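Local coordinates for Rev protein (Borrelia burgdorferi, PDB 5EQZ), which is of unknown function but is an all-helical, plasmid-encoded Borrelia protein that is probably a membrane-anchored lipoprotein, at residues A81-I86 against Q133-I138; V112-S117 against D124-N129. One frame throughout, in Å; residues are numbered along the deposited sequence.

Contact 1. Residues A81-I86 against Q133-I138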
loop_
_atom_site.group_PDB
_atom_site.type_symbol
_atom_site.label_atom_id
_atom_site.label_comp_id
_atom_site.label_asym_id
_atom_site.label_seq_id
_atom_site.Cartn_x
_atom_site.Cartn_y
_atom_site.Cartn_z
ATOM N N ALA A 81 10.464 -5.528 -0.066
ATOM C CA ALA A 81 11.823 -5.000 0.042
ATOM C C ALA A 81 12.171 -4.670 1.494
ATOM O O ALA A 81 13.239 -5.050 2.000
ATOM C CB ALA A 81 11.965 -3.766 -0.851
ATOM N N ALA A 82 11.274 -3.962 2.184
ATOM C CA ALA A 82 11.504 -3.667 3.598
ATOM C C ALA A 82 11.625 -4.952 4.415
ATOM O O ALA A 82 12.478 -5.055 5.314
ATOM C CB ALA A 82 10.376 -2.782 4.140
ATOM N N LYS A 83 10.783 -5.946 4.109
ATOM C CA LYS A 83 10.825 -7.220 4.825
ATOM C C LYS A 83 12.173 -7.897 4.637
ATOM O O LYS A 83 12.806 -8.345 5.605
ATOM C CB LYS A 83 9.705 -8.136 4.324
ATOM C CG LYS A 83 9.809 -9.576 4.846
ATOM C CD LYS A 83 8.835 -10.492 4.107
ATOM C CE LYS A 83 8.982 -11.926 4.569
ATOM N NZ LYS A 83 7.663 -12.569 4.815
ATOM N N ASN A 84 12.630 -7.974 3.388
ATOM C CA ASN A 84 13.904 -8.617 3.098
ATOM C C ASN A 84 15.047 -7.918 3.829
ATOM O O ASN A 84 15.860 -8.564 4.506
ATOM C CB ASN A 84 14.130 -8.616 1.588
ATOM C CG ASN A 84 15.404 -9.309 1.205
ATOM O OD1 ASN A 84 15.497 -10.536 1.268
ATOM N ND2 ASN A 84 16.407 -8.532 0.811
ATOM N N THR A 85 15.121 -6.591 3.701
ATOM C CA THR A 85 16.153 -5.816 4.388
ATOM C C THR A 85 16.146 -6.069 5.887
ATOM O O THR A 85 17.195 -6.330 6.483
ATOM C CB THR A 85 15.955 -4.327 4.112
ATOM O OG1 THR A 85 16.094 -4.091 2.705
ATOM C CG2 THR A 85 16.988 -3.507 4.873
ATOM N N ILE A 86 14.974 -5.978 6.522
ATOM C CA ILE A 86 14.908 -6.167 7.974
ATOM C C ILE A 86 15.387 -7.559 8.350
ATOM O O ILE A 86 16.162 -7.731 9.301
ATOM C CB ILE A 86 13.477 -5.912 8.484
ATOM C CG1 ILE A 86 13.115 -4.425 8.368
ATOM C CG2 ILE A 86 13.299 -6.431 9.898
ATOM C CD1 ILE A 86 11.644 -4.136 8.637
ATOM N N GLN A 133 4.017 -7.740 11.026
ATOM C CA GLN A 133 3.106 -6.701 10.550
ATOM C C GLN A 133 3.168 -6.547 9.036
ATOM O O GLN A 133 2.128 -6.394 8.380
ATOM C CB GLN A 133 3.425 -5.372 11.225
ATOM C CG GLN A 133 3.053 -5.313 12.677
ATOM C CD GLN A 133 2.988 -3.886 13.164
ATOM O OE1 GLN A 133 2.189 -3.097 12.674
ATOM N NE2 GLN A 133 3.856 -3.533 14.104
ATOM N N ILE A 134 4.374 -6.574 8.463
ATOM C CA ILE A 134 4.508 -6.444 7.014
ATOM C C ILE A 134 3.818 -7.605 6.310
ATOM O O ILE A 134 3.168 -7.426 5.266
ATOM C CB ILE A 134 5.998 -6.340 6.634
ATOM C CG1 ILE A 134 6.558 -4.978 7.053
ATOM C CG2 ILE A 134 6.220 -6.586 5.139
ATOM C CD1 ILE A 134 8.075 -4.881 6.936
ATOM N N ASP A 135 3.925 -8.809 6.880
ATOM C CA ASP A 135 3.281 -9.978 6.297
ATOM C C ASP A 135 1.769 -9.837 6.300
ATOM O O ASP A 135 1.103 -10.236 5.337
ATOM C CB ASP A 135 3.674 -11.244 7.058
ATOM C CG ASP A 135 5.027 -11.777 6.653
ATOM O OD1 ASP A 135 5.529 -11.358 5.590
ATOM O OD2 ASP A 135 5.575 -12.639 7.388
ATOM N N LYS A 136 1.202 -9.302 7.389
ATOM C CA LYS A 136 -0.249 -9.136 7.434
ATOM C C LYS A 136 -0.718 -8.123 6.390
ATOM O O LYS A 136 -1.766 -8.323 5.758
ATOM C CB LYS A 136 -0.701 -8.730 8.841
ATOM N N VAL A 137 0.051 -7.047 6.173
ATOM C CA VAL A 137 -0.323 -6.083 5.135
ATOM C C VAL A 137 -0.242 -6.724 3.756
ATOM O O VAL A 137 -1.125 -6.523 2.909
ATOM C CB VAL A 137 0.544 -4.812 5.196
ATOM C CG1 VAL A 137 0.080 -3.816 4.124
ATOM C CG2 VAL A 137 0.494 -4.169 6.584
ATOM N N ILE A 138 0.821 -7.485 3.492
ATOM C CA ILE A 138 0.935 -8.154 2.197
ATOM C C ILE A 138 -0.232 -9.111 1.996
ATOM O O ILE A 138 -0.855 -9.147 0.926
ATOM C CB ILE A 138 2.287 -8.880 2.086
ATOM C CG1 ILE A 138 3.423 -7.863 2.017
ATOM C CG2 ILE A 138 2.295 -9.818 0.883
ATOM C CD1 ILE A 138 4.819 -8.491 2.153
#
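Lys-83 and Ile-134 bring together two nearly antiparallel helices, 55-88 and 122-142, in a largely buried helix-helix contact edged by a salt bridge. The axes of the two short segments approach to 10.3 Å with 157° between their N-to-C directions, and the backbones come nearest at these same two residues, 6.7 Å from CA to CA. Ile-134 supplies the apolar part with both of its branches. CG1 lies anti to its own carbonyl carbon (chi1 -72°), and beyond it CD1 meets Ile-86 CD1 tip to tip at 4.0 Å. The same methyl lies 4.2 Å from Ala-82 CB, while the other branch, CG2, packs 3.9 Å from Lys-83 CB. Lys-83 thus serves twice: the root of its side chain covers the isoleucine, and its extended chain runs on to Asp-135, bending only at chi4 (135°). The two side chains cross at about a right angle. NZ donates to Asp-135 OD1 at a short 2.6 Å, on the syn lone pair, the side facing the other oxygen; OD2 is further away, 3.3 Å from NZ. The ion pair is therefore lopsided, gripping one oxygen much more closely than the other, and it borders the apolar patch instead of interrupting it. Leu-79, one turn before Lys-83 on helix 55-88, also touches Ile-134, and Ile-101 of helix 95-107 reaches Ile-86. Antiparallel helices packed through apolar side chains make this part of a helical bundle, and 81-86 falls within a predicted coiled-coil region, 35-92.

Contact 2. Residues V112-S117 against D124-N129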
loop_
_atom_site.group_PDB
_atom_site.type_symbol
_atom_site.label_atom_id
_atom_site.label_comp_id
_atom_site.label_asym_id
_atom_site.label_seq_id
_atom_site.Cartn_x
_atom_site.Cartn_y
_atom_site.Cartn_z
ATOM N N VAL A 112 6.688 0.143 14.409
ATOM C CA VAL A 112 7.168 -0.764 15.447
ATOM C C VAL A 112 7.788 0.082 16.554
ATOM O O VAL A 112 8.318 1.172 16.281
ATOM C CB VAL A 112 8.168 -1.794 14.899
ATOM C CG1 VAL A 112 7.522 -2.653 13.826
ATOM C CG2 VAL A 112 9.412 -1.114 14.361
ATOM N N PRO A 113 7.715 -0.345 17.812
ATOM C CA PRO A 113 8.394 0.405 18.865
ATOM C C PRO A 113 9.896 0.244 18.727
ATOM O O PRO A 113 10.395 -0.851 18.456
ATOM C CB PRO A 113 7.874 -0.239 20.153
ATOM C CG PRO A 113 7.511 -1.623 19.749
ATOM C CD PRO A 113 6.945 -1.479 18.357
ATOM N N LEU A 114 10.610 1.352 18.891
ATOM C CA LEU A 114 12.066 1.320 19.008
ATOM C C LEU A 114 12.398 0.857 20.422
ATOM O O LEU A 114 12.201 1.594 21.386
ATOM C CB LEU A 114 12.655 2.693 18.710
ATOM C CG LEU A 114 14.170 2.839 18.643
ATOM C CD1 LEU A 114 14.710 1.833 17.663
ATOM C CD2 LEU A 114 14.491 4.249 18.183
ATOM N N LEU A 115 12.851 -0.390 20.563
ATOM C CA LEU A 115 13.186 -0.924 21.888
ATOM C C LEU A 115 14.655 -0.627 22.163
ATOM O O LEU A 115 15.543 -1.467 21.983
ATOM C CB LEU A 115 12.879 -2.412 21.971
ATOM C CG LEU A 115 11.455 -2.807 21.583
ATOM C CD1 LEU A 115 11.296 -4.312 21.598
ATOM C CD2 LEU A 115 10.475 -2.137 22.523
ATOM N N GLY A 116 14.901 0.602 22.627
ATOM C CA GLY A 116 16.242 1.141 22.741
ATOM C C GLY A 116 17.083 0.610 23.880
ATOM O O GLY A 116 18.305 0.797 23.855
ATOM N N SER A 117 16.483 -0.020 24.888
ATOM C CA SER A 117 17.295 -0.480 26.009
ATOM C C SER A 117 18.147 -1.674 25.587
ATOM O O SER A 117 17.968 -2.258 24.518
ATOM C CB SER A 117 16.421 -0.874 27.193
ATOM O OG SER A 117 15.950 -2.197 27.024
ATOM N N ASP A 124 16.245 -8.696 17.523
ATOM C CA ASP A 124 15.502 -9.804 16.930
ATOM C C ASP A 124 14.020 -9.698 17.238
ATOM O O ASP A 124 13.192 -10.167 16.455
ATOM C CB ASP A 124 16.026 -11.151 17.431
ATOM C CG ASP A 124 17.297 -11.597 16.726
ATOM O OD1 ASP A 124 17.290 -11.701 15.480
ATOM O OD2 ASP A 124 18.297 -11.873 17.421
ATOM N N LYS A 125 13.668 -9.103 18.377
ATOM C CA LYS A 125 12.263 -8.937 18.714
ATOM C C LYS A 125 11.618 -7.836 17.877
ATOM O O LYS A 125 10.488 -7.996 17.398
ATOM C CB LYS A 125 12.128 -8.650 20.202
ATOM C CG LYS A 125 10.891 -7.903 20.605
ATOM C CD LYS A 125 10.765 -7.916 22.126
ATOM C CE LYS A 125 9.361 -7.575 22.570
ATOM N NZ LYS A 125 8.513 -8.793 22.655
ATOM N N MET A 126 12.309 -6.707 17.706
ATOM C CA MET A 126 11.824 -5.695 16.771
ATOM C C MET A 126 11.715 -6.259 15.359
ATOM O O MET A 126 10.728 -6.013 14.659
ATOM C CB MET A 126 12.736 -4.472 16.767
ATOM C CG MET A 126 12.617 -3.562 17.967
ATOM S SD MET A 126 13.901 -2.311 17.757
ATOM C CE MET A 126 13.128 -1.267 16.549
ATOM N N SER A 127 12.727 -7.007 14.922
ATOM C CA SER A 127 12.684 -7.629 13.605
ATOM C C SER A 127 11.436 -8.494 13.450
ATOM O O SER A 127 10.674 -8.346 12.480
ATOM C CB SER A 127 13.949 -8.456 13.392
ATOM O OG SER A 127 14.104 -8.780 12.027
ATOM N N LYS A 128 11.193 -9.379 14.422
ATOM C CA LYS A 128 10.044 -10.280 14.352
ATOM C C LYS A 128 8.732 -9.507 14.276
ATOM O O LYS A 128 7.854 -9.840 13.470
ATOM C CB LYS A 128 10.046 -11.228 15.558
ATOM N N ASN A 129 8.581 -8.469 15.103
ATOM C CA ASN A 129 7.359 -7.676 15.084
ATOM C C ASN A 129 7.165 -7.024 13.718
ATOM O O ASN A 129 6.081 -7.101 13.128
ATOM C CB ASN A 129 7.410 -6.624 16.198
ATOM C CG ASN A 129 6.126 -5.807 16.303
ATOM O OD1 ASN A 129 5.105 -6.146 15.707
ATOM N ND2 ASN A 129 6.182 -4.718 17.055
#
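Met-126 reaches from helix 122-142 into the loop 112-117, and most of the contact can be told by walking along its side chain. From CB, CG leaves anti to the carbonyl carbon (chi1 -75°) and lies 3.5 Å from Pro-113 O and 3.9 Å from Leu-115 CG; the Met-126 and Leu-115 side chains slide past each other in opposite directions. Next comes SD, which faces the backbone: Leu-115 N points its hydrogen at the sulfur in a weak but nearly straight bond, 3.6 Å from N to SD with 165° at the hydrogen. At SD the chain turns (chi3 78°), and CE ends against the loop, 3.4 Å from Pro-113 O and 3.7 Å from Leu-114 CD1. Val-112 CG2 is a looser neighbour of this methyl. Leu-115 is the centre of an inverse gamma turn, whose own weak bond, Gly-116 N to Leu-114 O, leaves the Leu-115 N-H to the sulfur.

Two flanking residues of the helix widen the contact. Lys-125 lays its aliphatic chain across Leu-115 at about a right angle, with both CG and CD 3.7 Å from Leu-115 CD1. One turn further on, Asn-129 meets Pro-113 tip to tip, ND2 lying 3.6 Å from Pro-113 CD, a van der Waals contact; its OD1 takes a weak hydrogen bond from Gln-133 NE2. Lys-98 and Ile-101 of helix 95-107 touch Met-126, and Lys-98 NZ hydrogen-bonds to Leu-115 O. The loop, which leads from helix 95-107 to helix 122-142, therefore folds back on the first turns of the helix it precedes, with Met-126 between them.

Both contacts draw on helix 122-142, contact 2 near its start and contact 1 further along, and their centres lie 14 Å apart on the same side of the chain's centre. In sequence, contact 2 falls wholly between the two segments of contact 1. They meet in two van der Waals contacts: Ile-86 CG2 lies 3.3 Å from Ser-127 OG, and Gln-133 NE2 lies 3.8 Å from Val-112 CG1. Gln-133 NE2 donates a hydrogen bond to Thr-111 O, tying the helix to the residue just before loop 112-117. Helix 95-107 borders both contacts. Contact 1 is buried, its centre about 11 Å from the centre of the chain; contact 2 is partly buried, its centre about 22 Å away.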